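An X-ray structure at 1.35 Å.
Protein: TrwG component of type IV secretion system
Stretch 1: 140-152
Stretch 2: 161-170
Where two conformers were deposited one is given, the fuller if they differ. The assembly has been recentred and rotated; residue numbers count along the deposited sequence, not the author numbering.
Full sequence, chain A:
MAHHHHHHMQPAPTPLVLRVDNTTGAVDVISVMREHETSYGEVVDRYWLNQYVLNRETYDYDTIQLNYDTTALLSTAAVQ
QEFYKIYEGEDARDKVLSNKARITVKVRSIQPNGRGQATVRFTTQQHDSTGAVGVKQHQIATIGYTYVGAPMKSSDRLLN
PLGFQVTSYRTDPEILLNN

Stretch 1 (140-152) IATIGYTYVGAPM
Stretch 2, residues 161-170: PLGFQVTSYR

Residues 140-147 and 164-170 form neighbouring antiparallel strands, their directions 149° apart. Thr 142 pairs with Arg 170, Ile 143 with Tyr 169, Gly 144 with Ser 168; a bulge then shifts the register by one, so that Tyr 145 faces Val 166, Thr 146 Gln 165 and Tyr 147 Phe 164.

Tyr 147 and Phe 164 cover the most surface. Both are extended (phi/psi -123/122° and -58/132°) with CA atoms 4.4 Å apart, and, as a non-hydrogen-bonded pair, they interact through their side chains. Tyr 147 is m (chi2 86°) and Phe 164 t (chi2 79°), which turns the edge of Phe 164 toward the face of Tyr 147: centroids 5.5 Å apart, planes at 61°, Tyr 147 CE2 to Phe 164 CD1 3.8 Å. Leu 162 CB packs 3.7 Å from Tyr 147 CD2, while Phe 164 CE1 lies 3.7 Å from CD1 of Tyr 145 (p). Around Tyr 145, Tyr 147 and Phe 164, all buried, flat rings pack closely, and the tyrosine hydroxyls find hydrogen bonds elsewhere in the structure. Ile 143 CG1 meets Tyr 169 CD1 at 3.8 Å.

Arg 170, next in coverage, lies on the opposite, more exposed face, its guanidinium hydrogen-bonded by NE and NH2 just outside the two stretches; its p, t, m chain passes Thr 142, Arg 170 CG to Thr 142 CB 4.0 Å. Backbone hydrogen bonds join Thr 142 N to Arg 170 O (2.9 Å), Arg 170 N to Thr 142 O (3.2 Å), and Thr 146 N to Gln 165 O and Gln 165 N to Thr 146 O (both 2.9 Å). Gly 144 N donates to Ser 168 O at 2.9 Å; at the bulge Gly 144 O accepts Thr 167 N at 2.8 Å and, weakly, Ser 168 N at 3.3 Å. A CB on Gly 144 would clash with Ser 168 OG.

Beyond the strands, Val 148 N donates to Gly 163 O (2.9 Å) and Gly 149 N to Leu 162 O (3.1 Å). Gly 163 has positive phi (69°), favouring glycine, and a CB would strike Gly 149 O.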

# COMPACT_ATOMS: atom_id res chain seq x y z
N ILE A 140 6.88 -19.95 7.15
CA ILE A 140 7.02 -20.02 5.69
C ILE A 140 5.63 -20.01 5.10
O ILE A 140 4.80 -20.87 5.46
CB ILE A 140 7.67 -21.33 5.18
CG1 ILE A 140 9.01 -21.55 5.87
CG2 ILE A 140 7.87 -21.29 3.67
CD1 ILE A 140 10.05 -20.57 5.42
N ALA A 141 5.35 -19.06 4.20
CA ALA A 141 4.13 -19.11 3.40
C ALA A 141 4.43 -19.81 2.09
O ALA A 141 5.44 -19.51 1.44
CB ALA A 141 3.59 -17.73 3.10
N THR A 142 3.56 -20.73 1.71
CA THR A 142 3.65 -21.41 0.41
C THR A 142 2.47 -20.89 -0.38
O THR A 142 1.32 -21.03 0.06
CB THR A 142 3.61 -22.95 0.56
OG1 THR A 142 4.70 -23.36 1.38
CG2 THR A 142 3.69 -23.61 -0.79
N ILE A 143 2.76 -20.24 -1.49
CA ILE A 143 1.77 -19.41 -2.18
C ILE A 143 1.66 -19.81 -3.65
O ILE A 143 2.66 -19.90 -4.36
CB ILE A 143 2.16 -17.93 -2.11
CG1 ILE A 143 2.50 -17.55 -0.67
CG2 ILE A 143 1.03 -17.06 -2.65
CD1 ILE A 143 2.83 -16.09 -0.46
N GLY A 144 0.44 -20.05 -4.10
CA GLY A 144 0.16 -20.18 -5.52
C GLY A 144 -0.46 -18.88 -5.98
O GLY A 144 -1.27 -18.28 -5.26
N TYR A 145 -0.08 -18.42 -7.16
CA TYR A 145 -0.55 -17.13 -7.66
C TYR A 145 -0.60 -17.11 -9.17
O TYR A 145 0.01 -17.95 -9.83
CB TYR A 145 0.30 -15.97 -7.12
CG TYR A 145 1.72 -15.94 -7.63
CD1 TYR A 145 2.08 -15.16 -8.71
CD2 TYR A 145 2.71 -16.69 -7.01
CE1 TYR A 145 3.39 -15.12 -9.18
CE2 TYR A 145 4.02 -16.66 -7.46
CZ TYR A 145 4.36 -15.86 -8.54
OH TYR A 145 5.67 -15.82 -8.98
N THR A 146 -1.34 -16.15 -9.70
CA THR A 146 -1.49 -15.97 -11.13
C THR A 146 -1.86 -14.50 -11.35
O THR A 146 -2.12 -13.76 -10.41
CB THR A 146 -2.60 -16.90 -11.70
OG1 THR A 146 -2.52 -16.91 -13.13
CG2 THR A 146 -3.98 -16.47 -11.23
N TYR A 147 -1.88 -14.11 -12.61
CA TYR A 147 -2.35 -12.78 -13.00
C TYR A 147 -3.47 -12.98 -14.01
O TYR A 147 -3.25 -13.59 -15.06
CB TYR A 147 -1.24 -11.94 -13.63
CG TYR A 147 -0.08 -11.62 -12.71
CD1 TYR A 147 0.99 -12.49 -12.56
CD2 TYR A 147 -0.05 -10.42 -12.02
CE1 TYR A 147 2.06 -12.18 -11.75
CE2 TYR A 147 1.02 -10.09 -11.20
CZ TYR A 147 2.07 -10.97 -11.08
OH TYR A 147 3.15 -10.60 -10.30
N VAL A 148 -4.65 -12.46 -13.69
CA VAL A 148 -5.85 -12.70 -14.49
C VAL A 148 -6.18 -11.54 -15.43
O VAL A 148 -7.14 -11.65 -16.19
CB VAL A 148 -7.07 -13.07 -13.62
CG1 VAL A 148 -6.73 -14.27 -12.73
CG2 VAL A 148 -7.59 -11.90 -12.81
N GLY A 149 -5.41 -10.46 -15.40
CA GLY A 149 -5.71 -9.28 -16.23
C GLY A 149 -6.40 -8.18 -15.47
O GLY A 149 -6.81 -8.34 -14.32
N ALA A 150 -6.52 -7.02 -16.11
CA ALA A 150 -7.07 -5.85 -15.46
C ALA A 150 -8.49 -6.10 -14.97
O ALA A 150 -9.32 -6.60 -15.73
CB ALA A 150 -7.07 -4.69 -16.44
N PRO A 151 -8.77 -5.80 -13.71
CA PRO A 151 -10.14 -5.99 -13.21
C PRO A 151 -11.20 -5.20 -13.96
O PRO A 151 -10.91 -4.16 -14.54
CB PRO A 151 -10.06 -5.48 -11.76
CG PRO A 151 -8.66 -5.74 -11.37
CD PRO A 151 -7.81 -5.61 -12.61
N MET A 152 -12.44 -5.67 -13.86
CA MET A 152 -13.59 -5.05 -14.52
C MET A 152 -13.92 -3.68 -13.93
O MET A 152 -14.19 -2.73 -14.66
CB MET A 152 -14.79 -6.00 -14.38
CG MET A 152 -16.10 -5.54 -15.03
SD MET A 152 -16.14 -5.44 -16.84
CE MET A 152 -15.74 -7.13 -17.27
N PRO A 161 -3.74 -3.59 -10.75
CA PRO A 161 -3.74 -3.29 -12.19
C PRO A 161 -3.57 -4.51 -13.09
O PRO A 161 -4.12 -4.51 -14.18
CB PRO A 161 -2.56 -2.31 -12.34
CG PRO A 161 -1.71 -2.54 -11.12
CD PRO A 161 -2.72 -2.81 -10.04
N LEU A 162 -2.81 -5.51 -12.63
CA LEU A 162 -2.50 -6.69 -13.41
C LEU A 162 -3.40 -7.86 -13.11
O LEU A 162 -3.25 -8.92 -13.72
CB LEU A 162 -1.04 -7.08 -13.17
CG LEU A 162 0.01 -5.99 -13.37
CD1 LEU A 162 1.38 -6.56 -13.06
CD2 LEU A 162 -0.05 -5.42 -14.76
N GLY A 163 -4.29 -7.71 -12.14
CA GLY A 163 -5.11 -8.84 -11.72
C GLY A 163 -4.32 -9.90 -11.01
O GLY A 163 -4.58 -11.09 -11.19
N PHE A 164 -3.36 -9.50 -10.18
CA PHE A 164 -2.70 -10.45 -9.31
C PHE A 164 -3.73 -11.14 -8.42
O PHE A 164 -4.56 -10.49 -7.82
CB PHE A 164 -1.67 -9.72 -8.44
CG PHE A 164 -0.97 -10.61 -7.43
CD1 PHE A 164 0.08 -11.43 -7.82
CD2 PHE A 164 -1.32 -10.59 -6.10
CE1 PHE A 164 0.75 -12.23 -6.90
CE2 PHE A 164 -0.66 -11.38 -5.20
CZ PHE A 164 0.38 -12.19 -5.60
N GLN A 165 -3.65 -12.46 -8.36
CA GLN A 165 -4.56 -13.27 -7.56
C GLN A 165 -3.80 -14.40 -6.91
O GLN A 165 -3.13 -15.20 -7.60
CB GLN A 165 -5.69 -13.86 -8.39
CG GLN A 165 -6.66 -12.84 -8.95
CD GLN A 165 -7.58 -12.28 -7.89
OE1 GLN A 165 -7.23 -11.34 -7.14
NE2 GLN A 165 -8.74 -12.85 -7.81
N VAL A 166 -3.90 -14.47 -5.58
CA VAL A 166 -3.41 -15.62 -4.83
C VAL A 166 -4.46 -16.71 -4.96
O VAL A 166 -5.63 -16.52 -4.58
CB VAL A 166 -3.12 -15.25 -3.39
CG1 VAL A 166 -2.88 -16.49 -2.53
CG2 VAL A 166 -1.94 -14.30 -3.31
N THR A 167 -4.03 -17.86 -5.50
CA THR A 167 -4.92 -19.00 -5.77
C THR A 167 -4.84 -20.07 -4.69
O THR A 167 -5.73 -20.91 -4.59
CB THR A 167 -4.58 -19.63 -7.13
OG1 THR A 167 -3.21 -20.07 -7.09
CG2 THR A 167 -4.80 -18.63 -8.25
N SER A 168 -3.76 -20.04 -3.91
CA SER A 168 -3.62 -20.92 -2.74
C SER A 168 -2.66 -20.27 -1.76
O SER A 168 -1.72 -19.62 -2.17
CB SER A 168 -3.14 -22.33 -3.14
OG SER A 168 -1.85 -22.32 -3.65
N TYR A 169 -2.91 -20.46 -0.48
CA TYR A 169 -2.07 -19.85 0.54
C TYR A 169 -2.13 -20.68 1.81
O TYR A 169 -3.20 -20.88 2.36
CB TYR A 169 -2.53 -18.42 0.83
CG TYR A 169 -1.67 -17.67 1.80
CD1 TYR A 169 -0.62 -16.89 1.35
CD2 TYR A 169 -1.91 -17.70 3.17
CE1 TYR A 169 0.16 -16.17 2.22
CE2 TYR A 169 -1.13 -16.99 4.04
CZ TYR A 169 -0.10 -16.21 3.56
OH TYR A 169 0.71 -15.47 4.40
N ARG A 170 -0.96 -21.09 2.28
CA ARG A 170 -0.83 -21.69 3.59
C ARG A 170 0.42 -21.18 4.25
O ARG A 170 1.36 -20.73 3.57
CB ARG A 170 -0.78 -23.22 3.51
CG ARG A 170 0.38 -23.77 2.70
CD ARG A 170 0.42 -25.30 2.69
NE ARG A 170 0.58 -25.84 4.03
CZ ARG A 170 -0.25 -26.69 4.65
NH1 ARG A 170 -1.31 -27.22 4.06
NH2 ARG A 170 0.04 -27.04 5.90
O HOH W 1 -0.23 -22.81 -1.42
O HOH W 2 -1.76 -20.31 -9.39